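Local coordinates for protein putative transcription regulator (Lactobacillus plantarum, PDB 3K69) that probably binds DNA through a helix-turn-helix domain and regulates transcription as a dimer, at residues G80-Y83 and D84-P88; D108-P111 and I112-N115; R132-Y135 and H136-T139; Q144-L147 and N148-T152; F153-H156 and E157-E161. One frame throughout, in Å; residues are numbered along the deposited sequence.

Interaction 1: G80-Y83 and D84-P88; sequences GDLY and DLTIP. With DMS (dimethyl sulfoxide), chain C.
The phenol ring of Tyr83 overlaps the side chain of Ile87, one turn further along the chain. Ile87 lies over one face of the ring: its CD1 comes within 3.7 Å of Tyr83 CZ, and its CB also lies over that face, on the CE1 side. Two torsions make this overlap possible. In Tyr83, CG is anti to the backbone N (chi1 -171°), which lays the ring forward along the helix, while in Ile87 CG1 stands beside its own N and CD1 continues in extension to the far half of the ring. At the ring's edge, near its plane, the OH meets the oxygen of a bound dimethyl sulfoxide, probably taken up from the crystallisation liquor; the separation of 2.4 Å between Tyr83 OH and DMS O is very short for a hydrogen bond. The contact lies at the C-terminal end of helix 79-86, which touches helices 9-22, 46-54 and 111-136 of the regulator. Ile87 is the first residue to leave helical backbone angles, yet its N still donates to Tyr83 O (2.8 Å). Just before it, Leu82 O accepts twice from Thr86, from N at 2.9 Å and from OG1 at 3.1 Å, the hydroxyl arriving well off the carbonyl plane (33°). Thr86 CG2 also reaches Leu82 CD1 at 4.0 Å. Asp84 turns its carboxylate nearly perpendicular to the Tyr83 ring (84° between planes); OD1 forms a salt bridge with Arg132 NH1 and OD2 a hydrogen bond with His136 NE2.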
loop_
_atom_site.group_PDB
_atom_site.type_symbol
_atom_site.label_atom_id
_atom_site.label_comp_id
_atom_site.label_asym_id
_atom_site.label_seq_id
_atom_site.Cartn_x
_atom_site.Cartn_y
_atom_site.Cartn_z
ATOM N N GLY A 80 9.801 10.322 4.443
ATOM C CA GLY A 80 8.932 10.349 3.323
ATOM C C GLY A 80 9.592 10.618 2.013
ATOM O O GLY A 80 9.237 10.000 1.030
ATOM N N ASP A 81 10.534 11.551 1.992
ATOM C CA ASP A 81 11.425 11.721 0.856
ATOM C C ASP A 81 12.116 10.400 0.525
ATOM O O ASP A 81 12.120 9.986 -0.606
ATOM C CB ASP A 81 12.483 12.798 1.134
ATOM C CG ASP A 81 11.911 14.200 1.149
ATOM O OD1 ASP A 81 10.776 14.370 0.657
ATOM O OD2 ASP A 81 12.603 15.125 1.644
ATOM N N LEU A 82 12.663 9.727 1.513
ATOM C CA LEU A 82 13.318 8.432 1.267
ATOM C C LEU A 82 12.355 7.370 0.706
ATOM O O LEU A 82 12.676 6.677 -0.281
ATOM C CB LEU A 82 13.986 7.936 2.560
ATOM C CG LEU A 82 14.816 6.660 2.409
ATOM C CD1 LEU A 82 15.919 6.875 1.354
ATOM C CD2 LEU A 82 15.381 6.201 3.828
ATOM N N TYR A 83 11.166 7.272 1.319
ATOM C CA TYR A 83 10.114 6.325 0.895
ATOM C C TYR A 83 9.733 6.593 -0.578
ATOM O O TYR A 83 9.646 5.670 -1.379
ATOM C CB TYR A 83 8.856 6.402 1.816
ATOM C CG TYR A 83 7.874 5.290 1.527
ATOM C CD1 TYR A 83 6.938 5.405 0.486
ATOM C CD2 TYR A 83 7.931 4.094 2.234
ATOM C CE1 TYR A 83 6.089 4.356 0.169
ATOM C CE2 TYR A 83 7.060 3.013 1.924
ATOM C CZ TYR A 83 6.154 3.154 0.880
ATOM O OH TYR A 83 5.284 2.121 0.553
ATOM N N ASP A 84 9.508 7.867 -0.900
ATOM C CA ASP A 84 9.074 8.259 -2.216
ATOM C C ASP A 84 10.150 7.960 -3.254
ATOM O O ASP A 84 9.833 7.538 -4.380
ATOM C CB ASP A 84 8.646 9.733 -2.266
ATOM C CG ASP A 84 7.428 10.054 -1.386
ATOM O OD1 ASP A 84 6.654 9.148 -0.941
ATOM O OD2 ASP A 84 7.269 11.264 -1.111
ATOM N N LEU A 85 11.422 8.131 -2.877
ATOM C CA LEU A 85 12.523 7.792 -3.774
ATOM C C LEU A 85 12.637 6.292 -4.014
ATOM O O LEU A 85 12.766 5.853 -5.144
ATOM C CB LEU A 85 13.853 8.372 -3.258
ATOM C CG LEU A 85 15.143 8.140 -4.070
ATOM C CD1 LEU A 85 15.071 8.785 -5.482
ATOM C CD2 LEU A 85 16.345 8.634 -3.230
ATOM N N THR A 86 12.585 5.503 -2.966
ATOM C CA THR A 86 12.813 4.076 -3.081
ATOM C C THR A 86 11.587 3.318 -3.576
ATOM O O THR A 86 11.732 2.254 -4.145
ATOM C CB THR A 86 13.314 3.485 -1.741
ATOM O OG1 THR A 86 12.332 3.665 -0.727
ATOM C CG2 THR A 86 14.640 4.153 -1.310
ATOM N N ILE A 87 10.387 3.851 -3.328
ATOM C CA ILE A 87 9.134 3.217 -3.763
ATOM C C ILE A 87 8.332 4.292 -4.502
ATOM O O ILE A 87 7.442 4.872 -3.938
ATOM C CB ILE A 87 8.351 2.568 -2.572
ATOM C CG1 ILE A 87 9.228 1.527 -1.871
ATOM C CG2 ILE A 87 7.052 1.859 -3.058
ATOM C CD1 ILE A 87 8.590 0.889 -0.717
ATOM N N PRO A 88 8.680 4.586 -5.768
ATOM C CA PRO A 88 8.076 5.779 -6.413
ATOM C C PRO A 88 6.538 5.691 -6.570
ATOM O O PRO A 88 6.002 4.603 -6.673
ATOM C CB PRO A 88 8.782 5.853 -7.786
ATOM C CG PRO A 88 9.947 4.924 -7.700
ATOM C CD PRO A 88 9.637 3.899 -6.647
HETATM S S DMS C . 6.062 -0.733 2.679
HETATM O O DMS C . 5.120 -0.156 1.271
HETATM C C1 DMS C . 5.172 -1.944 3.673
HETATM C C2 DMS C . 7.403 -1.807 2.066
#

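Interaction 2: D108-P111 and I112-N115; sequences DQSP and IAAN
Gln109 and Ala114 meet through their methylene and methyl carbons, and the glutamine can be followed outward from there. Its CB lies 3.5 Å from Ala114 CB. Beyond it CG stands beside the backbone N, and the chain bends sharply at the next bond (chi2 -26°), which brings the amide back across the start of the helix and places OE1 3.4 Å from Ala113 CB. This is a van der Waals approach of an amide oxygen to a methyl group, so the glutamine covers two successive alanines with its two ends.

Ser110 occupies the N-cap position. Its OG, held between the backbone N and the carbonyl carbon, accepts from Ala113 N at 3.1 Å with a nearly straight N-H...O angle of 163°, thereby satisfying an amide in the first turn, where no earlier helical carbonyl is available. The backbone oxygen of the same residue takes the next amide: Ala114 N donates to Ser110 O at 2.8 Å. Pro111 follows the cap, and its carbonyl is met by a side chain: Asn115 ND2 donates to Pro111 O at 2.7 Å, approaching on a lone pair in the carbonyl plane although the oxygen lies 24° out of the asparagine's amide plane. The other end of that amide, OD1, is hydrogen-bonded to His150 of the second subunit.

The capped turn opens the long helix 111-136 after the loop that follows helix 79-86; Pro100 of that loop touches Gln109 and Ala113, while Ile112 packs on His16 of the second subunit.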
loop_
_atom_site.group_PDB
_atom_site.type_symbol
_atom_site.label_atom_id
_atom_site.label_comp_id
_atom_site.label_asym_id
_atom_site.label_seq_id
_atom_site.Cartn_x
_atom_site.Cartn_y
_atom_site.Cartn_z
ATOM N N ASP A 108 -20.635 2.821 -25.927
ATOM C CA ASP A 108 -21.643 1.898 -25.362
ATOM C C ASP A 108 -21.067 1.211 -24.123
ATOM O O ASP A 108 -21.499 0.117 -23.753
ATOM C CB ASP A 108 -22.117 0.834 -26.365
ATOM N N GLN A 109 -20.092 1.848 -23.481
ATOM C CA GLN A 109 -19.762 1.483 -22.124
ATOM C C GLN A 109 -20.974 1.774 -21.252
ATOM O O GLN A 109 -21.611 2.826 -21.381
ATOM C CB GLN A 109 -18.534 2.242 -21.609
ATOM C CG GLN A 109 -17.198 1.664 -22.073
ATOM C CD GLN A 109 -17.293 0.177 -22.383
ATOM O OE1 GLN A 109 -17.331 -0.661 -21.478
ATOM N NE2 GLN A 109 -17.365 -0.153 -23.675
ATOM N N SER A 110 -21.310 0.819 -20.385
ATOM C CA SER A 110 -22.321 1.041 -19.370
ATOM C C SER A 110 -21.819 2.163 -18.482
ATOM O O SER A 110 -20.613 2.384 -18.383
ATOM C CB SER A 110 -22.561 -0.218 -18.517
ATOM O OG SER A 110 -21.497 -0.468 -17.595
ATOM N N PRO A 111 -22.743 2.877 -17.841
ATOM C CA PRO A 111 -22.364 3.847 -16.826
ATOM C C PRO A 111 -21.223 3.354 -15.903
ATOM O O PRO A 111 -20.266 4.088 -15.690
ATOM C CB PRO A 111 -23.666 4.059 -16.051
ATOM C CG PRO A 111 -24.751 3.858 -17.103
ATOM C CD PRO A 111 -24.206 2.811 -18.042
ATOM N N ILE A 112 -21.297 2.122 -15.416
ATOM C CA ILE A 112 -20.320 1.622 -14.442
ATOM C C ILE A 112 -19.001 1.410 -15.127
ATOM O O ILE A 112 -18.002 1.963 -14.713
ATOM C CB ILE A 112 -20.748 0.300 -13.748
ATOM C CG1 ILE A 112 -22.052 0.491 -12.977
ATOM C CG2 ILE A 112 -19.679 -0.187 -12.806
ATOM C CD1 ILE A 112 -22.855 -0.740 -12.911
ATOM N N ALA A 113 -19.010 0.615 -16.194
ATOM C CA ALA A 113 -17.801 0.341 -16.970
ATOM C C ALA A 113 -17.095 1.589 -17.492
ATOM O O ALA A 113 -15.890 1.610 -17.559
ATOM C CB ALA A 113 -18.127 -0.574 -18.140
ATOM N N ALA A 114 -17.852 2.616 -17.875
ATOM C CA ALA A 114 -17.268 3.827 -18.472
ATOM C C ALA A 114 -16.546 4.695 -17.445
ATOM O O ALA A 114 -15.717 5.502 -17.801
ATOM C CB ALA A 114 -18.366 4.652 -19.140
ATOM N N ASN A 115 -16.918 4.551 -16.178
ATOM C CA ASN A 115 -16.561 5.507 -15.118
ATOM C C ASN A 115 -15.719 4.959 -13.979
ATOM O O ASN A 115 -15.146 5.718 -13.214
ATOM C CB ASN A 115 -17.847 6.077 -14.535
ATOM C CG ASN A 115 -18.538 7.036 -15.499
ATOM O OD1 ASN A 115 -17.949 8.029 -15.927
ATOM N ND2 ASN A 115 -19.781 6.723 -15.868
#

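Interaction 3: R132-Y135 and H136-T139; sequences RAYY and HQFT
The ring of Tyr134 carries Phe138 over one face. The contact is an offset edge-to-face pair: CE2 at the edge of Phe138 approaches Tyr134 CZ at 3.5 Å, the centroids of the two rings are 5.3 Å apart, and their planes stand at 66°. The Phe138 ring has CB of Gln137 over one of its own faces. Beside this pair, the Tyr135 ring has Tyr134 CD2 above its centre, and it also stacks with Tyr83. The His136 ring is approached at its edge, near its plane, by Arg132 O, 3.3 Å from His136 CD2.

This aromatic group lies where helix 111-136 gives way to the loop before helix 140-148. Tyr134, with CG anti to its N, is in the last turn; Phe138 is in the extended chain after it, and with CG anti to the carbonyl carbon its ring leans back to the tyrosine. The backbone bonds follow the change. The weak i+4 bond from His136 N to Arg132 O (3.4 Å) is followed by two i+3 bonds, a weak one from Gln137 N to Tyr134 O (3.3 Å) and a sound one from Phe138 N to Tyr135 O.

Arg132 and Tyr135 reach back one turn along their own helix to Asp128, in a salt bridge, and to Tyr131, hydroxyl to hydroxyl, while Asp84 comes from helix 79-86. Phe138 also meets Phe153 edge-to-face. In the second subunit, Ala127 packs on Tyr134 and Phe124 on Tyr135.

The closing bond is the straightest of the three, Phe138 N donating to Tyr135 O at 3.0 Å and 166°, from 45° above the carbonyl plane.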
loop_
_atom_site.group_PDB
_atom_site.type_symbol
_atom_site.label_atom_id
_atom_site.label_comp_id
_atom_site.label_asym_id
_atom_site.label_seq_id
_atom_site.Cartn_x
_atom_site.Cartn_y
_atom_site.Cartn_z
ATOM N N ARG A 132 1.447 8.207 2.128
ATOM C CA ARG A 132 2.785 8.754 1.985
ATOM C C ARG A 132 3.006 9.937 2.920
ATOM O O ARG A 132 4.102 10.071 3.465
ATOM C CB ARG A 132 3.078 9.087 0.527
ATOM C CG ARG A 132 3.275 7.861 -0.336
ATOM C CD ARG A 132 3.376 8.182 -1.825
ATOM N NE ARG A 132 3.503 6.918 -2.552
ATOM C CZ ARG A 132 4.657 6.340 -2.878
ATOM N NH1 ARG A 132 5.823 6.915 -2.594
ATOM N NH2 ARG A 132 4.633 5.177 -3.512
ATOM N N ALA A 133 1.950 10.718 3.178
ATOM C CA ALA A 133 1.961 11.819 4.187
ATOM C C ALA A 133 2.437 11.329 5.553
ATOM O O ALA A 133 3.097 12.061 6.289
ATOM C CB ALA A 133 0.530 12.511 4.323
ATOM N N TYR A 134 2.098 10.095 5.902
ATOM C CA TYR A 134 2.521 9.543 7.193
ATOM C C TYR A 134 4.061 9.609 7.365
ATOM O O TYR A 134 4.564 10.124 8.378
ATOM C CB TYR A 134 2.016 8.104 7.401
ATOM C CG TYR A 134 2.632 7.461 8.616
ATOM C CD1 TYR A 134 2.197 7.815 9.902
ATOM C CD2 TYR A 134 3.712 6.610 8.497
ATOM C CE1 TYR A 134 2.788 7.294 11.005
ATOM C CE2 TYR A 134 4.288 6.056 9.611
ATOM C CZ TYR A 134 3.820 6.412 10.866
ATOM O OH TYR A 134 4.411 5.893 11.985
ATOM N N TYR A 135 4.792 9.113 6.373
ATOM C CA TYR A 135 6.249 9.063 6.448
ATOM C C TYR A 135 6.880 10.447 6.424
ATOM O O TYR A 135 7.885 10.661 7.087
ATOM C CB TYR A 135 6.817 8.210 5.334
ATOM C CG TYR A 135 6.378 6.758 5.337
ATOM C CD1 TYR A 135 7.059 5.818 6.095
ATOM C CD2 TYR A 135 5.354 6.316 4.529
ATOM C CE1 TYR A 135 6.714 4.523 6.062
ATOM C CE2 TYR A 135 4.985 4.995 4.512
ATOM C CZ TYR A 135 5.668 4.104 5.288
ATOM O OH TYR A 135 5.369 2.777 5.288
ATOM N N HIS A 136 6.253 11.410 5.739
ATOM C CA HIS A 136 6.787 12.768 5.720
ATOM C C HIS A 136 6.860 13.508 7.053
ATOM O O HIS A 136 7.570 14.523 7.145
ATOM C CB HIS A 136 6.071 13.637 4.661
ATOM C CG HIS A 136 6.523 13.340 3.275
ATOM N ND1 HIS A 136 7.621 13.943 2.708
ATOM C CD2 HIS A 136 6.116 12.403 2.390
ATOM C CE1 HIS A 136 7.810 13.460 1.491
ATOM N NE2 HIS A 136 6.924 12.507 1.288
ATOM N N GLN A 137 6.146 13.012 8.063
ATOM C CA GLN A 137 6.226 13.531 9.415
ATOM C C GLN A 137 7.555 13.275 10.087
ATOM O O GLN A 137 7.842 13.928 11.072
ATOM C CB GLN A 137 5.188 12.897 10.347
ATOM C CG GLN A 137 3.751 12.983 9.910
ATOM C CD GLN A 137 2.891 12.174 10.827
ATOM O OE1 GLN A 137 2.847 10.946 10.738
ATOM N NE2 GLN A 137 2.230 12.856 11.753
ATOM N N PHE A 138 8.336 12.308 9.610
ATOM C CA PHE A 138 9.508 11.828 10.345
ATOM C C PHE A 138 10.775 11.954 9.554
ATOM O O PHE A 138 10.750 12.124 8.325
ATOM C CB PHE A 138 9.370 10.344 10.722
ATOM C CG PHE A 138 8.125 10.044 11.497
ATOM C CD1 PHE A 138 7.967 10.523 12.782
ATOM C CD2 PHE A 138 7.097 9.344 10.920
ATOM C CE1 PHE A 138 6.785 10.277 13.495
ATOM C CE2 PHE A 138 5.924 9.123 11.613
ATOM C CZ PHE A 138 5.786 9.573 12.908
ATOM N N THR A 139 11.885 11.775 10.272
ATOM C CA THR A 139 13.209 11.697 9.678
ATOM C C THR A 139 13.843 10.383 10.045
ATOM O O THR A 139 13.333 9.641 10.864
ATOM C CB THR A 139 14.177 12.823 10.141
ATOM O OG1 THR A 139 14.568 12.596 11.496
ATOM C CG2 THR A 139 13.571 14.218 9.977
#

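Interaction 4: Q144-L147 and N148-T152; sequences QADL and NHHGT
Asp146 OD2 and His150 ND1 are joined through one water, which donates to the carboxylate oxygen Asp146 OD2 at 2.6 Å, bonds to His150 ND1 at 2.9 Å and accepts from Gly151 N at 3.1 Å. The site lies in the turn between helix 140-148 and helix 152-160, a type II beta turn from His149 to Thr152 with Gly151 in the N-cap position of the second helix. The aspartate has CG anti to its N (chi1 -168°), which swings the carboxylate forward over the turn. OD1 lies 2.9 Å from Thr152 N and accepts a hydrogen bond from Phe153 N, so the acid sits at the N-terminal end of helix 152-160, the positive end of whose dipole would probably stabilise the carboxylate's negative charge. OD2 is also hydrogen-bonded to Thr119 of the second subunit.

The imidazole of His150 stands almost at right angles to the carboxylate (85°), with the water at its edge, in plane, and Asp146 O over one face; its NE2 side is turned to Asn115 of the second subunit. The first helix ends with backbone bonds from Asn148 N to Gln144 O and from His149 N to Ala145 O. Within the turn, Thr152 OG1 donates to His149 O at 2.8 Å.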
loop_
_atom_site.group_PDB
_atom_site.type_symbol
_atom_site.label_atom_id
_atom_site.label_comp_id
_atom_site.label_asym_id
_atom_site.label_seq_id
_atom_site.Cartn_x
_atom_site.Cartn_y
_atom_site.Cartn_z
ATOM N N GLN A 144 15.902 6.001 13.795
ATOM C CA GLN A 144 16.962 5.574 14.703
ATOM C C GLN A 144 16.573 5.631 16.170
ATOM O O GLN A 144 16.933 4.723 16.943
ATOM C CB GLN A 144 18.208 6.389 14.471
ATOM C CG GLN A 144 19.370 5.921 15.343
ATOM C CD GLN A 144 20.657 6.523 14.866
ATOM O OE1 GLN A 144 20.831 7.716 14.986
ATOM N NE2 GLN A 144 21.536 5.718 14.291
ATOM N N ALA A 145 15.842 6.680 16.565
ATOM C CA ALA A 145 15.218 6.746 17.905
ATOM C C ALA A 145 14.352 5.530 18.270
ATOM O O ALA A 145 14.452 5.007 19.377
ATOM C CB ALA A 145 14.412 8.059 18.071
ATOM N N ASP A 146 13.491 5.106 17.348
ATOM C CA ASP A 146 12.642 3.934 17.525
ATOM C C ASP A 146 13.435 2.599 17.613
ATOM O O ASP A 146 13.118 1.721 18.401
ATOM C CB ASP A 146 11.625 3.799 16.379
ATOM C CG ASP A 146 10.566 2.768 16.699
ATOM O OD1 ASP A 146 9.602 3.111 17.431
ATOM O OD2 ASP A 146 10.739 1.609 16.289
ATOM N N LEU A 147 14.437 2.467 16.760
ATOM C CA LEU A 147 15.360 1.328 16.767
ATOM C C LEU A 147 16.033 1.171 18.117
ATOM O O LEU A 147 16.277 0.049 18.547
ATOM C CB LEU A 147 16.442 1.584 15.744
ATOM C CG LEU A 147 17.195 0.441 15.103
ATOM C CD1 LEU A 147 16.360 -0.244 13.990
ATOM C CD2 LEU A 147 18.506 1.044 14.570
ATOM N N ASN A 148 16.372 2.290 18.753
ATOM C CA ASN A 148 17.015 2.276 20.086
ATOM C C ASN A 148 16.016 2.214 21.254
ATOM O O ASN A 148 16.304 1.597 22.273
ATOM C CB ASN A 148 17.903 3.519 20.279
ATOM C CG ASN A 148 19.113 3.537 19.366
ATOM O OD1 ASN A 148 19.677 2.495 19.012
ATOM N ND2 ASN A 148 19.533 4.746 18.985
ATOM N N HIS A 149 14.872 2.888 21.129
ATOM C CA HIS A 149 13.801 2.793 22.102
ATOM C C HIS A 149 12.511 2.367 21.407
ATOM O O HIS A 149 11.797 3.188 20.814
ATOM C CB HIS A 149 13.594 4.096 22.881
ATOM C CG HIS A 149 12.548 3.986 23.936
ATOM N ND1 HIS A 149 12.745 3.257 25.080
ATOM C CD2 HIS A 149 11.277 4.456 24.002
ATOM C CE1 HIS A 149 11.646 3.292 25.817
ATOM N NE2 HIS A 149 10.739 4.012 25.178
ATOM N N HIS A 150 12.237 1.064 21.447
ATOM C CA HIS A 150 11.100 0.510 20.733
ATOM C C HIS A 150 9.787 1.067 21.264
ATOM O O HIS A 150 9.685 1.406 22.419
ATOM C CB HIS A 150 11.109 -1.033 20.787
ATOM C CG HIS A 150 12.162 -1.636 19.916
ATOM N ND1 HIS A 150 12.137 -1.516 18.550
ATOM C CD2 HIS A 150 13.308 -2.290 20.215
ATOM C CE1 HIS A 150 13.197 -2.111 18.038
ATOM N NE2 HIS A 150 13.930 -2.581 19.027
ATOM N N GLY A 151 8.810 1.183 20.373
ATOM C CA GLY A 151 7.487 1.676 20.702
ATOM C C GLY A 151 7.334 3.160 20.482
ATOM O O GLY A 151 6.289 3.722 20.790
ATOM N N THR A 152 8.372 3.811 19.965
ATOM C CA THR A 152 8.332 5.273 19.741
ATOM C C THR A 152 7.311 5.657 18.647
ATOM O O THR A 152 6.556 6.591 18.801
ATOM C CB THR A 152 9.769 5.804 19.411
ATOM O OG1 THR A 152 10.581 5.752 20.597
ATOM C CG2 THR A 152 9.749 7.221 18.882
HETATM O O HOH W 1 9.639 -0.304 17.739
HETATM O O HOH W 2 16.569 -1.110 21.342
#

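Interaction 5: F153-H156 and E157-E161; sequences FLQH and EQDSE
Gln155 and Asp159 provide the direct side-chain hydrogen bond: Gln155 NE2 donates to Asp159 OD1 at 2.7 Å. Gln155 reaches it by a bend at chi2 (57°), which carries the amide forward, one turn along the helix, to Asp159. The acceptor lies close to the amide plane, but the donor meets the oxygen from 42° above the carboxylate plane, and the N-H...O angle is 144°.

Water bridges form a second class. One water donates to Leu154 O at 2.8 Å and to Glu157 OE1 at 2.6 Å, and accepts from Gln158 NE2 at 2.7 Å, tying three residues of two adjacent turns together. Another lies in the plane of the His156 ring at its edge, bonded to ND1 at 2.8 Å, and donates to Asp159 OD2.

Backbone bonds run from residue i+4 to i throughout, from Glu157 N to Phe153 O up to Ser160 N to His156 O.

Contacts beyond the helix are made on another side. Glu157 OE2 forms a salt bridge with Arg129 of the second subunit; Phe153 packs on Leu123 and Leu154 on Asp122 of that subunit.

The whole is a short amphipathic C-terminal helix, 152-160, with a polar i to i+4 pair on its exposed side and its other side against the dimer partner.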
loop_
_atom_site.group_PDB
_atom_site.type_symbol
_atom_site.label_atom_id
_atom_site.label_comp_id
_atom_site.label_asym_id
_atom_site.label_seq_id
_atom_site.Cartn_x
_atom_site.Cartn_y
_atom_site.Cartn_z
ATOM N N PHE A 153 7.273 4.920 17.545
ATOM C CA PHE A 153 6.248 5.157 16.522
ATOM C C PHE A 153 4.861 4.847 17.024
ATOM O O PHE A 153 3.916 5.557 16.670
ATOM C CB PHE A 153 6.533 4.384 15.216
ATOM C CG PHE A 153 7.691 4.918 14.464
ATOM C CD1 PHE A 153 7.667 6.213 13.949
ATOM C CD2 PHE A 153 8.800 4.119 14.198
ATOM C CE1 PHE A 153 8.764 6.723 13.261
ATOM C CE2 PHE A 153 9.884 4.623 13.492
ATOM C CZ PHE A 153 9.865 5.917 13.020
ATOM N N LEU A 154 4.738 3.808 17.847
ATOM C CA LEU A 154 3.438 3.419 18.388
ATOM C C LEU A 154 2.899 4.494 19.330
ATOM O O LEU A 154 1.722 4.803 19.296
ATOM C CB LEU A 154 3.481 2.053 19.084
ATOM C CG LEU A 154 3.753 0.831 18.192
ATOM C CD1 LEU A 154 3.960 -0.453 19.026
ATOM C CD2 LEU A 154 2.633 0.662 17.110
ATOM N N GLN A 155 3.787 5.061 20.148
ATOM C CA GLN A 155 3.450 6.168 21.043
ATOM C C GLN A 155 3.054 7.433 20.280
ATOM O O GLN A 155 2.061 8.062 20.615
ATOM C CB GLN A 155 4.594 6.437 22.014
ATOM C CG GLN A 155 4.253 7.419 23.128
ATOM C CD GLN A 155 3.050 6.985 23.958
ATOM O OE1 GLN A 155 3.094 5.963 24.656
ATOM N NE2 GLN A 155 1.964 7.757 23.881
ATOM N N HIS A 156 3.787 7.779 19.233
ATOM C CA HIS A 156 3.405 8.903 18.346
ATOM C C HIS A 156 1.964 8.723 17.790
ATOM O O HIS A 156 1.197 9.670 17.715
ATOM C CB HIS A 156 4.374 9.030 17.150
ATOM C CG HIS A 156 5.742 9.581 17.470
ATOM N ND1 HIS A 156 5.951 10.685 18.275
ATOM C CD2 HIS A 156 6.971 9.229 17.001
ATOM C CE1 HIS A 156 7.244 10.960 18.316
ATOM N NE2 HIS A 156 7.887 10.095 17.551
ATOM N N GLU A 157 1.607 7.498 17.370
ATOM C CA GLU A 157 0.244 7.209 16.919
ATOM C C GLU A 157 -0.781 7.451 18.047
ATOM O O GLU A 157 -1.802 8.134 17.856
ATOM C CB GLU A 157 0.130 5.775 16.454
ATOM C CG GLU A 157 -1.192 5.443 15.793
ATOM C CD GLU A 157 -1.343 3.987 15.413
ATOM O OE1 GLU A 157 -0.867 3.100 16.151
ATOM O OE2 GLU A 157 -1.985 3.715 14.378
ATOM N N GLN A 158 -0.525 6.877 19.212
ATOM C CA GLN A 158 -1.400 7.142 20.373
ATOM C C GLN A 158 -1.551 8.640 20.609
ATOM O O GLN A 158 -2.661 9.115 20.769
ATOM C CB GLN A 158 -0.878 6.481 21.650
ATOM C CG GLN A 158 -0.903 4.975 21.626
ATOM C CD GLN A 158 -2.271 4.428 21.251
ATOM O OE1 GLN A 158 -3.242 4.548 22.025
ATOM N NE2 GLN A 158 -2.365 3.841 20.051
ATOM N N ASP A 159 -0.438 9.378 20.619
ATOM C CA ASP A 159 -0.467 10.831 20.899
ATOM C C ASP A 159 -1.286 11.608 19.860
ATOM O O ASP A 159 -1.932 12.604 20.186
ATOM C CB ASP A 159 0.945 11.426 20.972
ATOM C CG ASP A 159 1.777 10.870 22.123
ATOM O OD1 ASP A 159 1.232 10.255 23.068
ATOM O OD2 ASP A 159 3.006 11.061 22.081
ATOM N N SER A 160 -1.263 11.142 18.618
ATOM C CA SER A 160 -1.996 11.784 17.539
ATOM C C SER A 160 -3.494 11.533 17.643
ATOM O O SER A 160 -4.279 12.449 17.422
ATOM C CB SER A 160 -1.475 11.297 16.182
ATOM O OG SER A 160 -0.179 11.828 15.951
ATOM N N GLU A 161 -3.864 10.294 17.983
ATOM C CA GLU A 161 -5.261 9.827 18.008
ATOM C C GLU A 161 -6.225 10.784 18.751
ATOM O O GLU A 161 -6.435 10.691 19.972
ATOM C CB GLU A 161 -5.327 8.412 18.603
HETATM O O HOH W 3 -0.244 2.887 18.629
HETATM O O HOH W 4 4.231 12.022 20.063
#

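The five contacts follow one another along the chain in series. Interactions 2 and 3 lie near the two ends of helix 111-136, their centres about 37 Å apart. Interaction 1, on helix 79-86, touches interaction 3 (centres about 10 Å apart) through Asp84, Ile87, Arg132 and His136. Interactions 3, 4 and 5 then form a compact group: interaction 5 touches both others, with centres about 13 Å away. Interactions 2 to 5 all reach the second subunit, and Asn115 of interaction 2 bonds His150 of interaction 4 across chains, although these sites are about 50 Å apart (centres) within one chain, so the start of one chain's long helix meets the turn after the other's helix 140-148.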